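Tryptophanyl-tRNA synthetase (Cryptosporidium parvum Iowa II, PDB 3HV0) probably catalyses the ATP-dependent joining of L-tryptophan to its cognate tRNA, as a class I aminoacyl-tRNA synthetase whose C-terminal, catalytic part is the portion described here. Local coordinates at residues 38-41 / 45-48; 49-54 / 96-101; 75-80 / 100-105; 322-327 / 352-357. All blocks are in the same frame, centred on the assembly; numbering follows the deposited sequence.

Interaction 1 of 4, residues 38-41 / 45-48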
loop_
_atom_site.group_PDB
_atom_site.type_symbol
_atom_site.label_atom_id
_atom_site.label_comp_id
_atom_site.label_asym_id
_atom_site.label_seq_id
_atom_site.Cartn_x
_atom_site.Cartn_y
_atom_site.Cartn_z
ATOM N N ARG A 38 -40.228 6.298 -4.283
ATOM C CA ARG A 38 -39.900 5.191 -5.205
ATOM C C ARG A 38 -39.336 4.012 -4.437
ATOM O O ARG A 38 -39.604 2.859 -4.770
ATOM C CB ARG A 38 -38.952 5.648 -6.329
ATOM C CG ARG A 38 -38.456 4.527 -7.289
ATOM C CD ARG A 38 -38.153 5.047 -8.720
ATOM N NE ARG A 38 -37.094 4.305 -9.411
ATOM C CZ ARG A 38 -35.840 4.742 -9.596
ATOM N NH1 ARG A 38 -35.451 5.941 -9.147
ATOM N NH2 ARG A 38 -34.953 3.974 -10.230
ATOM N N MET A 39 -38.595 4.330 -3.382
ATOM C CA MET A 39 -37.997 3.349 -2.496
ATOM C C MET A 39 -39.007 2.639 -1.595
ATOM O O MET A 39 -39.084 1.411 -1.617
ATOM C CB MET A 39 -36.935 4.038 -1.636
ATOM C CG MET A 39 -36.580 3.306 -0.379
ATOM S SD MET A 39 -34.895 3.665 0.043
ATOM C CE MET A 39 -34.621 2.348 1.228
ATOM N N GLU A 40 -39.744 3.404 -0.787
ATOM C CA GLU A 40 -40.758 2.846 0.120
ATOM C C GLU A 40 -41.674 1.889 -0.638
ATOM O O GLU A 40 -42.056 0.836 -0.124
ATOM C CB GLU A 40 -41.632 3.953 0.729
ATOM C CG GLU A 40 -40.931 4.958 1.642
ATOM C CD GLU A 40 -41.915 5.870 2.377
ATOM O OE1 GLU A 40 -43.072 5.990 1.925
ATOM O OE2 GLU A 40 -41.544 6.462 3.416
ATOM N N ARG A 41 -42.026 2.288 -1.859
ATOM C CA ARG A 41 -42.806 1.468 -2.802
ATOM C C ARG A 41 -42.152 0.103 -3.004
ATOM O O ARG A 41 -42.817 -0.931 -3.014
ATOM C CB ARG A 41 -42.855 2.182 -4.162
ATOM C CG ARG A 41 -44.095 1.981 -4.968
ATOM C CD ARG A 41 -44.911 3.264 -5.040
ATOM N NE ARG A 41 -44.299 4.284 -5.896
ATOM C CZ ARG A 41 -44.873 5.443 -6.234
ATOM N NH1 ARG A 41 -46.090 5.765 -5.793
ATOM N NH2 ARG A 41 -44.224 6.295 -7.022
ATOM N N GLN A 45 -41.175 -0.985 3.327
ATOM C CA GLN A 45 -40.910 -0.290 4.569
ATOM C C GLN A 45 -41.072 1.200 4.345
ATOM O O GLN A 45 -40.760 1.716 3.283
ATOM C CB GLN A 45 -39.550 -0.659 5.123
ATOM C CG GLN A 45 -39.532 -1.960 5.943
ATOM C CD GLN A 45 -38.108 -2.354 6.376
ATOM O OE1 GLN A 45 -37.260 -1.493 6.674
ATOM N NE2 GLN A 45 -37.840 -3.659 6.405
ATOM N N LYS A 46 -41.658 1.857 5.342
ATOM C CA LYS A 46 -41.760 3.316 5.386
ATOM C C LYS A 46 -40.331 3.871 5.505
ATOM O O LYS A 46 -39.432 3.184 5.990
ATOM C CB LYS A 46 -42.686 3.755 6.542
ATOM C CG LYS A 46 -42.163 4.899 7.413
ATOM C CD LYS A 46 -43.151 5.253 8.523
ATOM C CE LYS A 46 -44.279 6.142 8.019
ATOM N NZ LYS A 46 -43.817 7.529 7.699
ATOM N N ALA A 47 -40.127 5.094 5.031
ATOM C CA ALA A 47 -38.771 5.626 4.849
ATOM C C ALA A 47 -38.175 6.029 6.177
ATOM O O ALA A 47 -38.859 6.561 7.051
ATOM C CB ALA A 47 -38.770 6.816 3.897
ATOM N N HIS A 48 -36.886 5.773 6.319
ATOM C CA HIS A 48 -36.176 6.212 7.492
ATOM C C HIS A 48 -36.271 7.721 7.576
ATOM O O HIS A 48 -36.202 8.406 6.555
ATOM C CB HIS A 48 -34.726 5.794 7.422
ATOM C CG HIS A 48 -34.022 5.849 8.733
ATOM N ND1 HIS A 48 -33.377 6.979 9.184
ATOM C CD2 HIS A 48 -33.848 4.909 9.688
ATOM C CE1 HIS A 48 -32.819 6.728 10.355
ATOM N NE2 HIS A 48 -33.096 5.480 10.688
#
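Glu-40, near the end of helix 33-43, meets the backbone of Gln-45, Lys-46 and Ala-47 as the chain leaves that helix. The polar part of the contact is a side-chain-to-backbone hydrogen bond. The N-H of Ala-47 points to Glu-40 OE2 with N and OE2 2.5 Å apart and a bent angle of 138°; the oxygen is placed rather too close to its surroundings, so the exact length is doubtful. The carboxylate gets there because CG stands beside the backbone N (chi1 -64°) and the chain runs out straight beyond it. Closer to the helix, a weaker contact of CA-H...O type joins Glu-40 CA to Gln-45 O at 3.4 Å. Beyond these the packing is slight: Glu-40 CG passes the backbone at 3.5 Å from Ala-47 N. Charge plays at a distance: Lys-46 NZ lies 5.0 Å from Glu-40 OE2 without forming a salt bridge. The amide end of Gln-45 turns elsewhere, to Thr-105 on helix 93-106, and His-48 caps the next helix at Phe-50 N. Chemically, one acidic group on the last turns of a helix occupies a loop N-H, and the nearby positive charge of Lys-46 would probably favour the ionised form of Glu-40.

Interaction 2 of 4, residues 49-54 / 96-101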
loop_
_atom_site.group_PDB
_atom_site.type_symbol
_atom_site.label_atom_id
_atom_site.label_comp_id
_atom_site.label_asym_id
_atom_site.label_seq_id
_atom_site.Cartn_x
_atom_site.Cartn_y
_atom_site.Cartn_z
ATOM N N HIS A 49 -36.442 8.238 8.788
ATOM C CA HIS A 49 -36.605 9.673 8.974
ATOM C C HIS A 49 -35.395 10.538 8.547
ATOM O O HIS A 49 -35.589 11.708 8.241
ATOM C CB HIS A 49 -37.075 10.008 10.409
ATOM C CG HIS A 49 -36.125 9.580 11.484
ATOM N ND1 HIS A 49 -36.103 8.299 11.991
ATOM C CD2 HIS A 49 -35.166 10.265 12.149
ATOM C CE1 HIS A 49 -35.171 8.213 12.922
ATOM N NE2 HIS A 49 -34.593 9.394 13.039
ATOM N N PHE A 50 -34.175 10.004 8.459
ATOM C CA PHE A 50 -33.079 10.833 7.913
ATOM C C PHE A 50 -33.361 11.316 6.485
ATOM O O PHE A 50 -32.689 12.224 5.978
ATOM C CB PHE A 50 -31.711 10.127 7.938
ATOM C CG PHE A 50 -31.210 9.799 9.320
ATOM C CD1 PHE A 50 -31.675 10.472 10.449
ATOM C CD2 PHE A 50 -30.274 8.806 9.500
ATOM C CE1 PHE A 50 -31.221 10.138 11.698
ATOM C CE2 PHE A 50 -29.814 8.494 10.756
ATOM C CZ PHE A 50 -30.291 9.154 11.852
ATOM N N PHE A 51 -34.329 10.697 5.829
ATOM C CA PHE A 51 -34.733 11.144 4.521
ATOM C C PHE A 51 -35.627 12.360 4.685
ATOM O O PHE A 51 -35.288 13.445 4.206
ATOM C CB PHE A 51 -35.494 10.049 3.792
ATOM C CG PHE A 51 -34.617 8.986 3.149
ATOM C CD1 PHE A 51 -33.807 9.296 2.065
ATOM C CD2 PHE A 51 -34.678 7.662 3.573
ATOM C CE1 PHE A 51 -33.074 8.328 1.446
ATOM C CE2 PHE A 51 -33.940 6.693 2.950
ATOM C CZ PHE A 51 -33.144 7.025 1.888
ATOM N N ARG A 52 -36.747 12.175 5.391
ATOM C CA ARG A 52 -37.734 13.238 5.635
ATOM C C ARG A 52 -37.112 14.524 6.180
ATOM O O ARG A 52 -37.492 15.617 5.780
ATOM C CB ARG A 52 -38.827 12.774 6.618
ATOM C CG ARG A 52 -39.402 11.381 6.329
ATOM C CD ARG A 52 -40.777 11.163 6.986
ATOM N NE ARG A 52 -40.727 11.254 8.450
ATOM C CZ ARG A 52 -40.418 10.257 9.293
ATOM N NH1 ARG A 52 -40.097 9.036 8.853
ATOM N NH2 ARG A 52 -40.429 10.489 10.607
ATOM N N ARG A 53 -36.156 14.394 7.088
ATOM C CA ARG A 53 -35.585 15.552 7.769
ATOM C C ARG A 53 -34.403 16.150 6.987
ATOM O O ARG A 53 -33.776 17.096 7.450
ATOM C CB ARG A 53 -35.121 15.167 9.187
ATOM C CG ARG A 53 -36.076 14.299 10.014
ATOM C CD ARG A 53 -37.080 15.109 10.761
ATOM N NE ARG A 53 -38.095 14.293 11.446
ATOM C CZ ARG A 53 -37.939 13.709 12.635
ATOM N NH1 ARG A 53 -36.780 13.808 13.309
ATOM N NH2 ARG A 53 -38.946 13.016 13.151
ATOM N N ASN A 54 -34.098 15.580 5.823
ATOM C CA ASN A 54 -32.945 15.998 4.978
ATOM C C ASN A 54 -31.593 15.954 5.705
ATOM O O ASN A 54 -30.753 16.845 5.565
ATOM C CB ASN A 54 -33.181 17.385 4.341
ATOM C CG ASN A 54 -34.508 17.469 3.579
ATOM O OD1 ASN A 54 -34.801 16.647 2.718
ATOM N ND2 ASN A 54 -35.314 18.462 3.910
ATOM N N PHE A 96 -23.841 5.159 10.370
ATOM C CA PHE A 96 -23.961 3.743 10.739
ATOM C C PHE A 96 -25.415 3.307 11.003
ATOM O O PHE A 96 -25.852 2.269 10.493
ATOM C CB PHE A 96 -23.041 3.393 11.915
ATOM C CG PHE A 96 -21.600 3.229 11.505
ATOM C CD1 PHE A 96 -21.179 2.086 10.868
ATOM C CD2 PHE A 96 -20.689 4.247 11.695
ATOM C CE1 PHE A 96 -19.881 1.949 10.446
ATOM C CE2 PHE A 96 -19.390 4.108 11.288
ATOM C CZ PHE A 96 -18.981 2.962 10.668
ATOM N N LEU A 97 -26.148 4.098 11.780
ATOM C CA LEU A 97 -27.573 3.848 12.006
ATOM C C LEU A 97 -28.357 3.854 10.689
ATOM O O LEU A 97 -29.264 3.047 10.480
ATOM C CB LEU A 97 -28.173 4.862 12.988
ATOM C CG LEU A 97 -27.785 4.792 14.478
ATOM C CD1 LEU A 97 -28.668 5.752 15.297
ATOM C CD2 LEU A 97 -27.851 3.390 15.064
ATOM N N PHE A 98 -27.986 4.746 9.779
ATOM C CA PHE A 98 -28.646 4.816 8.467
ATOM C C PHE A 98 -28.367 3.590 7.578
ATOM O O PHE A 98 -29.272 3.042 6.946
ATOM C CB PHE A 98 -28.224 6.078 7.743
ATOM C CG PHE A 98 -29.013 6.347 6.520
ATOM C CD1 PHE A 98 -30.347 6.707 6.618
ATOM C CD2 PHE A 98 -28.433 6.230 5.268
ATOM C CE1 PHE A 98 -31.101 6.955 5.489
ATOM C CE2 PHE A 98 -29.150 6.483 4.133
ATOM C CZ PHE A 98 -30.501 6.855 4.233
ATOM N N THR A 99 -27.117 3.156 7.556
ATOM C CA THR A 99 -26.729 1.944 6.851
ATOM C C THR A 99 -27.411 0.664 7.358
ATOM O O THR A 99 -27.711 -0.241 6.582
ATOM C CB THR A 99 -25.241 1.721 6.999
ATOM O OG1 THR A 99 -24.533 2.897 6.556
ATOM C CG2 THR A 99 -24.832 0.468 6.197
ATOM N N LYS A 100 -27.610 0.559 8.667
ATOM C CA LYS A 100 -28.319 -0.590 9.231
ATOM C C LYS A 100 -29.730 -0.596 8.648
ATOM O O LYS A 100 -30.216 -1.622 8.201
ATOM C CB LYS A 100 -28.370 -0.494 10.768
ATOM C CG LYS A 100 -28.697 -1.798 11.501
ATOM C CD LYS A 100 -30.132 -1.821 11.989
ATOM C CE LYS A 100 -30.531 -3.173 12.653
ATOM N NZ LYS A 100 -30.294 -4.353 11.758
ATOM N N TYR A 101 -30.356 0.573 8.627
ATOM C CA TYR A 101 -31.690 0.706 8.067
ATOM C C TYR A 101 -31.673 0.270 6.590
ATOM O O TYR A 101 -32.576 -0.448 6.130
ATOM C CB TYR A 101 -32.217 2.139 8.203
ATOM C CG TYR A 101 -33.254 2.460 7.177
ATOM C CD1 TYR A 101 -34.569 2.016 7.327
ATOM C CD2 TYR A 101 -32.922 3.172 6.022
ATOM C CE1 TYR A 101 -35.536 2.292 6.369
ATOM C CE2 TYR A 101 -33.879 3.449 5.052
ATOM C CZ TYR A 101 -35.184 2.998 5.233
ATOM O OH TYR A 101 -36.135 3.289 4.289
#
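Phe-98 projects from helix 93-106 as a bump into the hollow between Phe-50 and Phe-51, so that the Rossmann-type nucleotide-binding fold of class I synthetases is packed against the short helix 49-52. The two walls of the hollow receive it differently. On one, Phe-98 turns its edge to the face of Phe-51, a T-shaped pair with ring centroids 5.2 Å apart and planes at 67°. On the other, the side chains of Phe-50 and Phe-98 run oppositely past each other, with the rim of Phe-50 facing Phe-98 and CD2 of Phe-50 touching CD1 of Phe-98 at 3.6 Å. Phe-98 can reach between them because its CG lies opposite the backbone N (chi1 -170°), which carries the ring out from the helix. Phe-56 stacks on the same ring, and Ile-252 of strand 250-254 touches Phe-51 and Phe-98, bringing the sheet up to the cluster. One turn along, Tyr-101 adds a second bump at the rim of Phe-51, its CE2 3.9 Å from CE2 of Phe-51.

Interaction 3 of 4, residues 75-80 / 100-105. With TRP (tryptophan), chain C.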
loop_
_atom_site.group_PDB
_atom_site.type_symbol
_atom_site.label_atom_id
_atom_site.label_comp_id
_atom_site.label_asym_id
_atom_site.label_seq_id
_atom_site.Cartn_x
_atom_site.Cartn_y
_atom_site.Cartn_z
ATOM N N PHE A 75 -26.911 -5.718 -4.811
ATOM C CA PHE A 75 -25.804 -4.776 -4.778
ATOM C C PHE A 75 -25.223 -4.846 -3.362
ATOM O O PHE A 75 -25.640 -5.694 -2.576
ATOM C CB PHE A 75 -26.292 -3.362 -5.122
ATOM C CG PHE A 75 -27.273 -2.786 -4.131
ATOM C CD1 PHE A 75 -26.849 -1.912 -3.143
ATOM C CD2 PHE A 75 -28.617 -3.103 -4.206
ATOM C CE1 PHE A 75 -27.740 -1.373 -2.237
ATOM C CE2 PHE A 75 -29.523 -2.576 -3.310
ATOM C CZ PHE A 75 -29.081 -1.719 -2.316
ATOM N N TYR A 76 -24.270 -3.979 -3.044
ATOM C CA TYR A 76 -23.704 -3.937 -1.685
ATOM C C TYR A 76 -23.469 -2.542 -1.158
ATOM O O TYR A 76 -23.374 -1.584 -1.927
ATOM C CB TYR A 76 -22.417 -4.767 -1.574
ATOM C CG TYR A 76 -21.134 -4.187 -2.149
ATOM C CD1 TYR A 76 -20.863 -4.279 -3.504
ATOM C CD2 TYR A 76 -20.149 -3.644 -1.325
ATOM C CE1 TYR A 76 -19.680 -3.807 -4.046
ATOM C CE2 TYR A 76 -18.952 -3.151 -1.860
ATOM C CZ TYR A 76 -18.712 -3.251 -3.227
ATOM O OH TYR A 76 -17.528 -2.784 -3.800
ATOM N N LEU A 77 -23.392 -2.450 0.170
ATOM C CA LEU A 77 -23.155 -1.184 0.855
ATOM C C LEU A 77 -21.693 -1.113 1.269
ATOM O O LEU A 77 -21.100 -2.107 1.558
ATOM C CB LEU A 77 -24.069 -1.055 2.076
ATOM C CG LEU A 77 -25.583 -1.136 1.813
ATOM C CD1 LEU A 77 -26.384 -1.672 2.995
ATOM C CD2 LEU A 77 -26.121 0.221 1.372
ATOM N N TYR A 78 -21.116 0.072 1.264
ATOM C CA TYR A 78 -19.771 0.291 1.794
ATOM C C TYR A 78 -19.759 1.599 2.580
ATOM O O TYR A 78 -20.100 2.668 2.066
ATOM C CB TYR A 78 -18.738 0.318 0.671
ATOM C CG TYR A 78 -17.403 1.002 0.962
ATOM C CD1 TYR A 78 -16.718 0.792 2.145
ATOM C CD2 TYR A 78 -16.808 1.808 0.008
ATOM C CE1 TYR A 78 -15.498 1.392 2.376
ATOM C CE2 TYR A 78 -15.587 2.416 0.233
ATOM C CZ TYR A 78 -14.930 2.206 1.420
ATOM O OH TYR A 78 -13.705 2.843 1.638
ATOM N N THR A 79 -19.404 1.491 3.850
ATOM C CA THR A 79 -19.210 2.660 4.675
ATOM C C THR A 79 -17.948 2.470 5.504
ATOM O O THR A 79 -17.359 1.423 5.452
ATOM C CB THR A 79 -20.429 2.941 5.518
ATOM O OG1 THR A 79 -20.459 4.336 5.804
ATOM C CG2 THR A 79 -20.405 2.175 6.808
ATOM N N GLY A 80 -17.531 3.489 6.233
ATOM C CA GLY A 80 -16.258 3.409 6.984
ATOM C C GLY A 80 -16.152 4.309 8.185
ATOM O O GLY A 80 -17.072 5.055 8.486
ATOM N N LYS A 100 -27.610 0.559 8.667
ATOM C CA LYS A 100 -28.319 -0.590 9.231
ATOM C C LYS A 100 -29.730 -0.596 8.648
ATOM O O LYS A 100 -30.216 -1.622 8.201
ATOM C CB LYS A 100 -28.370 -0.494 10.768
ATOM C CG LYS A 100 -28.697 -1.798 11.501
ATOM C CD LYS A 100 -30.132 -1.821 11.989
ATOM C CE LYS A 100 -30.531 -3.173 12.653
ATOM N NZ LYS A 100 -30.294 -4.353 11.758
ATOM N N TYR A 101 -30.356 0.573 8.627
ATOM C CA TYR A 101 -31.690 0.706 8.067
ATOM C C TYR A 101 -31.673 0.270 6.590
ATOM O O TYR A 101 -32.576 -0.448 6.130
ATOM C CB TYR A 101 -32.217 2.139 8.203
ATOM C CG TYR A 101 -33.254 2.460 7.177
ATOM C CD1 TYR A 101 -34.569 2.016 7.327
ATOM C CD2 TYR A 101 -32.922 3.172 6.022
ATOM C CE1 TYR A 101 -35.536 2.292 6.369
ATOM C CE2 TYR A 101 -33.879 3.449 5.052
ATOM C CZ TYR A 101 -35.184 2.998 5.233
ATOM O OH TYR A 101 -36.135 3.289 4.289
ATOM N N LEU A 102 -30.641 0.698 5.856
ATOM C CA LEU A 102 -30.531 0.309 4.457
ATOM C C LEU A 102 -30.284 -1.201 4.306
ATOM O O LEU A 102 -30.725 -1.815 3.344
ATOM C CB LEU A 102 -29.422 1.082 3.768
ATOM C CG LEU A 102 -29.608 2.586 3.569
ATOM C CD1 LEU A 102 -28.256 3.189 3.159
ATOM C CD2 LEU A 102 -30.690 2.883 2.558
ATOM N N GLN A 103 -29.561 -1.785 5.250
ATOM C CA GLN A 103 -29.285 -3.205 5.220
ATOM C C GLN A 103 -30.552 -3.977 5.541
ATOM O O GLN A 103 -30.806 -5.000 4.954
ATOM C CB GLN A 103 -28.169 -3.577 6.199
ATOM C CG GLN A 103 -27.676 -5.026 6.054
ATOM C CD GLN A 103 -26.656 -5.423 7.111
ATOM O OE1 GLN A 103 -26.896 -5.271 8.310
ATOM N NE2 GLN A 103 -25.525 -5.951 6.673
ATOM N N ASP A 104 -31.347 -3.475 6.473
ATOM C CA ASP A 104 -32.592 -4.124 6.850
ATOM C C ASP A 104 -33.619 -4.000 5.733
ATOM O O ASP A 104 -34.457 -4.879 5.556
ATOM C CB ASP A 104 -33.175 -3.478 8.111
ATOM C CG ASP A 104 -32.279 -3.610 9.312
ATOM O OD1 ASP A 104 -31.320 -4.417 9.293
ATOM O OD2 ASP A 104 -32.537 -2.887 10.293
ATOM N N THR A 105 -33.569 -2.885 5.009
ATOM C CA THR A 105 -34.595 -2.562 4.026
ATOM C C THR A 105 -34.315 -3.284 2.728
ATOM O O THR A 105 -35.215 -3.873 2.159
ATOM C CB THR A 105 -34.675 -1.054 3.772
ATOM O OG1 THR A 105 -35.160 -0.404 4.955
ATOM C CG2 THR A 105 -35.627 -0.746 2.637
HETATM N N TRP C . -11.740 8.235 6.285
HETATM C CA TRP C . -13.124 8.157 6.839
HETATM C C TRP C . -13.223 8.993 8.107
HETATM O O TRP C . -12.193 9.297 8.737
HETATM C CB TRP C . -13.565 6.704 7.110
HETATM C CG TRP C . -14.100 5.991 5.891
HETATM C CD1 TRP C . -13.461 5.028 5.149
HETATM C CD2 TRP C . -15.388 6.165 5.280
HETATM N NE1 TRP C . -14.267 4.602 4.128
HETATM C CE2 TRP C . -15.449 5.292 4.176
HETATM C CE3 TRP C . -16.490 6.969 5.559
HETATM C CZ2 TRP C . -16.569 5.204 3.352
HETATM C CZ3 TRP C . -17.598 6.883 4.736
HETATM C CH2 TRP C . -17.624 6.010 3.636
HETATM O OXT TRP C . -14.344 9.375 8.492
#
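Leu-77 on strand 76-81 reaches toward helix 93-106 and splits its two methyl groups between neighbouring residues there. CD2 meets CD1 of Leu-102 at 4.1 Å, the two leucines lying aslant to one another, while CD1 of Leu-77 rests on the helix backbone, 3.9 Å from Gln-103 N. With CG beside the backbone N (chi1 -58°), the fork straddles the turn instead of meeting one residue squarely. The next residue, Tyr-78, belongs to the pocket of the bound tryptophan: its hydroxyl accepts the indole NE1-H, with OH and NE1 3.1 Å apart at a nearly straight 163°, and CZ2 of the ligand sits over one face of the phenol ring toward its rim. Gly-80, with no side chain, brings its CA to 3.4 Å from the ligand's CD2. Strand and helix are the first two members of a beta-alpha-beta unit completed by strand 110-114; strand 76-81 runs between that strand and 222-227, all parallel, while the amide of Gln-103 bonds to Thr-152 on the edge strand 152-156.

Interaction 4 of 4, residues 322-327 / 352-357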
loop_
_atom_site.group_PDB
_atom_site.type_symbol
_atom_site.label_atom_id
_atom_site.label_comp_id
_atom_site.label_asym_id
_atom_site.label_seq_id
_atom_site.Cartn_x
_atom_site.Cartn_y
_atom_site.Cartn_z
ATOM N N PHE A 322 -32.132 14.731 14.699
ATOM C CA PHE A 322 -31.513 13.454 14.353
ATOM C C PHE A 322 -32.086 12.341 15.217
ATOM O O PHE A 322 -32.308 11.230 14.739
ATOM C CB PHE A 322 -29.989 13.489 14.571
ATOM C CG PHE A 322 -29.246 14.364 13.598
ATOM C CD1 PHE A 322 -29.408 15.740 13.611
ATOM C CD2 PHE A 322 -28.360 13.820 12.694
ATOM C CE1 PHE A 322 -28.723 16.560 12.728
ATOM C CE2 PHE A 322 -27.661 14.642 11.803
ATOM C CZ PHE A 322 -27.850 16.015 11.824
ATOM N N LEU A 323 -32.314 12.644 16.495
ATOM C CA LEU A 323 -32.652 11.625 17.495
ATOM C C LEU A 323 -34.153 11.315 17.602
ATOM O O LEU A 323 -34.542 10.150 17.661
ATOM C CB LEU A 323 -32.107 12.031 18.873
ATOM C CG LEU A 323 -30.659 11.631 19.179
ATOM C CD1 LEU A 323 -29.698 12.058 18.093
ATOM C CD2 LEU A 323 -30.235 12.231 20.506
ATOM N N MET A 324 -34.995 12.345 17.628
ATOM C CA MET A 324 -36.397 12.147 18.009
ATOM C C MET A 324 -37.230 11.440 16.946
ATOM O O MET A 324 -37.587 12.030 15.934
ATOM C CB MET A 324 -37.066 13.463 18.420
ATOM C CG MET A 324 -36.869 13.812 19.892
ATOM S SD MET A 324 -38.257 14.698 20.574
ATOM C CE MET A 324 -38.478 15.954 19.324
ATOM N N GLU A 325 -37.553 10.178 17.207
ATOM C CA GLU A 325 -38.428 9.394 16.327
ATOM C C GLU A 325 -39.897 9.844 16.376
ATOM O O GLU A 325 -40.701 9.410 15.550
ATOM C CB GLU A 325 -38.317 7.896 16.663
ATOM C CG GLU A 325 -37.077 7.234 16.057
ATOM C CD GLU A 325 -36.329 6.317 17.023
ATOM O OE1 GLU A 325 -36.976 5.517 17.739
ATOM O OE2 GLU A 325 -35.079 6.396 17.058
ATOM N N ASP A 326 -40.246 10.703 17.335
ATOM C CA ASP A 326 -41.605 11.230 17.439
ATOM C C ASP A 326 -41.701 12.584 16.730
ATOM O O ASP A 326 -41.131 13.574 17.194
ATOM C CB ASP A 326 -42.005 11.368 18.913
ATOM C CG ASP A 326 -43.518 11.413 19.118
ATOM O OD1 ASP A 326 -44.015 10.608 19.937
ATOM O OD2 ASP A 326 -44.209 12.242 18.475
ATOM N N ASP A 327 -42.419 12.622 15.608
ATOM C CA ASP A 327 -42.583 13.859 14.832
ATOM C C ASP A 327 -43.369 14.902 15.615
ATOM O O ASP A 327 -42.939 16.049 15.749
ATOM C CB ASP A 327 -43.312 13.593 13.503
ATOM C CG ASP A 327 -42.408 13.005 12.430
ATOM O OD1 ASP A 327 -42.868 12.084 11.722
ATOM O OD2 ASP A 327 -41.248 13.455 12.276
ATOM N N VAL A 352 -30.700 15.769 26.593
ATOM C CA VAL A 352 -29.901 14.959 27.524
ATOM C C VAL A 352 -30.543 13.593 27.769
ATOM O O VAL A 352 -29.859 12.566 27.687
ATOM C CB VAL A 352 -29.686 15.679 28.898
ATOM C CG1 VAL A 352 -29.161 14.704 29.971
ATOM C CG2 VAL A 352 -28.734 16.873 28.740
ATOM N N GLN A 353 -31.848 13.579 28.044
ATOM C CA GLN A 353 -32.525 12.323 28.335
ATOM C C GLN A 353 -32.693 11.456 27.097
ATOM O O GLN A 353 -32.661 10.230 27.203
ATOM C CB GLN A 353 -33.855 12.547 29.065
ATOM C CG GLN A 353 -35.125 12.583 28.222
ATOM C CD GLN A 353 -36.370 12.353 29.073
ATOM O OE1 GLN A 353 -37.165 11.452 28.796
ATOM N NE2 GLN A 353 -36.525 13.148 30.141
ATOM N N GLU A 354 -32.856 12.084 25.932
ATOM C CA GLU A 354 -32.816 11.363 24.646
ATOM C C GLU A 354 -31.443 10.745 24.383
ATOM O O GLU A 354 -31.342 9.577 24.001
ATOM C CB GLU A 354 -33.187 12.288 23.486
ATOM C CG GLU A 354 -34.682 12.573 23.369
ATOM C CD GLU A 354 -35.503 11.380 22.868
ATOM O OE1 GLU A 354 -35.048 10.654 21.965
ATOM O OE2 GLU A 354 -36.626 11.181 23.365
ATOM N N LEU A 355 -30.396 11.541 24.588
ATOM C CA LEU A 355 -29.022 11.074 24.423
ATOM C C LEU A 355 -28.668 9.884 25.319
ATOM O O LEU A 355 -27.939 8.989 24.885
ATOM C CB LEU A 355 -28.014 12.205 24.662
ATOM C CG LEU A 355 -27.714 13.111 23.471
ATOM C CD1 LEU A 355 -26.656 14.133 23.835
ATOM C CD2 LEU A 355 -27.267 12.278 22.264
ATOM N N VAL A 356 -29.169 9.868 26.557
ATOM C CA VAL A 356 -28.801 8.800 27.493
ATOM C C VAL A 356 -29.621 7.532 27.251
ATOM O O VAL A 356 -29.125 6.424 27.459
ATOM C CB VAL A 356 -28.903 9.223 28.960
ATOM C CG1 VAL A 356 -28.218 10.567 29.163
ATOM C CG2 VAL A 356 -30.340 9.248 29.403
ATOM N N LYS A 357 -30.868 7.700 26.814
ATOM C CA LYS A 357 -31.656 6.577 26.309
ATOM C C LYS A 357 -30.912 5.932 25.146
ATOM O O LYS A 357 -30.730 4.716 25.128
ATOM C CB LYS A 357 -33.042 7.032 25.849
#
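Met-324 lays its CG over one face of the Glu-354 carboxylate, almost straight above CD and 4.1 Å from it; this is one of the two places where the segments meet, and no hydrogen bond joins them. The contact belongs to the helical C-terminal region that in tryptophanyl-tRNA synthetases generally serves anticodon recognition, and it packs the end of helix 315-323 and the turn after it against helix 344-367. The carboxylate is brought back toward Met-324 by a bend in the glutamate chain (chi2 -72°), and the two side chains cross at about a right angle. Met-324 also packs on Lys-329, Leu-330 and Ile-333 of helix 327-339, which starts just beyond the turn; Asp-326 caps that helix through its OD2 on Lys-329 N. Charge probably adds little across the contact: Glu-325 OE2 stands 6.5 Å from Glu-354 OE1, a distance at which like charges would repel only mildly. The rest is apolar. Leu-323 points at helix 344-367, and its CD2 lies 4.2 Å from Glu-354 CB. Leu-355, which also touches Ile-289 of helix 282-292, crosses Leu-323 at about a right angle, and the two CD2 methyls, of Leu-323 and Leu-355, come as close as 3.4 Å.

Overall arrangement
From the N terminus, interaction 1 closes a short loop at the end of helix 33-43 and finishes before interaction 2 opens on helix 49-52. Interaction 2 then closes a far longer loop, back to helix 93-106. Interaction 3 opens inside that loop and shares Lys-100 and Tyr-101 with it, so the two end on the same stretch of helix. Gln-45 and Thr-105 bond interaction 1 to interaction 3. Interaction 4 closes a separate loop in the helical C-terminal region, well away from interaction 3, but Asp-327 forms salt bridges with Arg-52 and Arg-53 of interaction 2. Together they tie the N-terminal helices, the catalytic sheet and the C-terminal helices.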